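Local coordinates for TqaA (PDB 5EJD), which probably carries intermediates on a covalently attached 4'-phosphopantetheine arm, as the third thiolation (peptidyl carrier) domain of a fungal non-ribosomal peptide synthetase, at residues B[3-6]-B[7-11]. Sequence-based numbering, arbitrary orientation.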
loop_
_atom_site.group_PDB
_atom_site.type_symbol
_atom_site.label_atom_id
_atom_site.label_comp_id
_atom_site.label_asym_id
_atom_site.label_seq_id
_atom_site.Cartn_x
_atom_site.Cartn_y
_atom_site.Cartn_z
ATOM N N GLN B 3 31.216 20.260 1.417
ATOM C CA GLN B 3 30.286 21.230 2.012
ATOM C C GLN B 3 29.070 21.561 1.122
ATOM O O GLN B 3 29.132 21.532 -0.112
ATOM C CB GLN B 3 31.044 22.526 2.383
ATOM C CG GLN B 3 30.377 23.468 3.335
ATOM C CD GLN B 3 30.859 24.929 3.242
ATOM O OE1 GLN B 3 31.685 25.287 2.397
ATOM N NE2 GLN B 3 30.343 25.771 4.129
ATOM N N LEU B 4 27.947 21.845 1.775
ATOM C CA LEU B 4 26.753 22.286 1.059
ATOM C C LEU B 4 26.916 23.746 0.655
ATOM O O LEU B 4 27.135 24.625 1.492
ATOM C CB LEU B 4 25.500 22.110 1.905
ATOM C CG LEU B 4 25.212 20.704 2.466
ATOM C CD1 LEU B 4 24.284 20.751 3.665
ATOM C CD2 LEU B 4 24.767 19.726 1.403
ATOM N N SER B 5 26.723 23.996 -0.627
ATOM C CA SER B 5 27.115 25.247 -1.234
ATOM C C SER B 5 25.895 26.088 -1.695
ATOM O O SER B 5 25.952 27.296 -1.604
ATOM C CB SER B 5 28.139 25.035 -2.350
ATOM O OG SER B 5 27.465 24.646 -3.512
ATOM N N THR B 6 24.798 25.475 -2.149
ATOM C CA THR B 6 23.625 26.239 -2.610
ATOM C C THR B 6 22.477 26.135 -1.633
ATOM O O THR B 6 22.492 25.324 -0.727
ATOM C CB THR B 6 23.123 25.786 -4.011
ATOM O OG1 THR B 6 22.269 24.639 -3.893
ATOM C CG2 THR B 6 24.292 25.446 -4.941
ATOM N N ASP B 7 21.472 26.965 -1.825
ATOM C CA ASP B 7 20.262 26.906 -0.998
ATOM C C ASP B 7 19.440 25.652 -1.236
ATOM O O ASP B 7 18.785 25.159 -0.319
ATOM C CB ASP B 7 19.367 28.141 -1.240
ATOM C CG ASP B 7 19.886 29.388 -0.528
ATOM O OD1 ASP B 7 20.739 29.273 0.393
ATOM O OD2 ASP B 7 19.449 30.503 -0.888
ATOM N N ALA B 8 19.411 25.209 -2.487
ATOM C CA ALA B 8 18.761 23.981 -2.855
ATOM C C ALA B 8 19.451 22.763 -2.168
ATOM O O ALA B 8 18.764 21.865 -1.695
ATOM C CB ALA B 8 18.753 23.807 -4.372
ATOM N N GLU B 9 20.782 22.757 -2.114
ATOM C CA GLU B 9 21.502 21.693 -1.446
ATOM C C GLU B 9 21.155 21.679 0.024
ATOM O O GLU B 9 20.944 20.620 0.595
ATOM C CB GLU B 9 23.009 21.789 -1.671
ATOM C CG GLU B 9 23.431 21.592 -3.127
ATOM C CD GLU B 9 24.956 21.484 -3.337
ATOM O OE1 GLU B 9 25.756 21.847 -2.439
ATOM O OE2 GLU B 9 25.359 21.071 -4.450
ATOM N N ARG B 10 21.045 22.834 0.650
ATOM C CA ARG B 10 20.697 22.868 2.060
ATOM C C ARG B 10 19.309 22.347 2.315
ATOM O O ARG B 10 19.095 21.644 3.300
ATOM C CB ARG B 10 20.820 24.291 2.654
ATOM C CG ARG B 10 22.260 24.748 2.842
ATOM C CD ARG B 10 22.417 26.186 3.320
ATOM N NE ARG B 10 23.709 26.626 2.800
ATOM C CZ ARG B 10 23.896 27.401 1.734
ATOM N NH1 ARG B 10 22.873 27.925 1.073
ATOM N NH2 ARG B 10 25.130 27.672 1.349
ATOM N N GLU B 11 18.347 22.788 1.517
ATOM C CA GLU B 11 16.963 22.414 1.775
ATOM C C GLU B 11 16.824 20.901 1.552
ATOM O O GLU B 11 16.167 20.208 2.315
ATOM C CB GLU B 11 15.876 23.230 1.010
ATOM C CG GLU B 11 14.930 23.975 1.965
ATOM C CD GLU B 11 14.195 23.172 3.074
ATOM O OE1 GLU B 11 14.074 21.915 3.133
ATOM O OE2 GLU B 11 13.671 23.884 3.947
#
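Glu9 OE1 takes two donors from Ser5: a nearly straight bond from the backbone, Ser5 N to Glu9 OE1 at 3.0 Å with an angle of 170° at the hydrogen, and a weak one from Ser5 OG at 3.5 Å. The amide reaches OE1 on its anti side, somewhat out of the carboxylate plane. With CG anti to its own carbonyl carbon (chi1 -65°) and the chain extended beyond it, Glu9 reaches back along the loop that leads into the helix. The other half of the exchange comes from Thr6, the N-cap residue, whose OG1 accepts from Glu9 N at 3.0 Å. Side chain of Thr6 to backbone of Glu9, and side chain of Glu9 to the backbone just before the cap, make a reciprocal pair in the manner of a capping box, although here the glutamate reaches Ser5 N rather than the N-cap amide. Were Glu9 replaced by an alanine, Ser5 N and Ser5 OG would probably lose their shared acceptor, and the loop before the cap would be held less firmly on this side.

The first turn is closed by Arg10 N, bonded to Thr6 O at 3.2 Å. That same carbonyl oxygen lies over one face of the Arg10 guanidinium, nearer its border than its middle, while NH2 gives a weak bond to Ser5 O at 3.1 Å. Asp7 stands at the guanidinium edge, and its OD1 forms a salt bridge with Arg10 NH1 at 2.6 Å. The side chains of Leu4 and Glu9 cross at a slant, Leu4 CD2 lying 4.1 Å from Glu9 CB.

This cap begins helix 7-20 of the carrier domain, well away from the phosphopantetheine site; Glu9, buried, also packs on Leu68, Ser69 and Ala72 of helix 68-74, and Ala8 also touches Ala72.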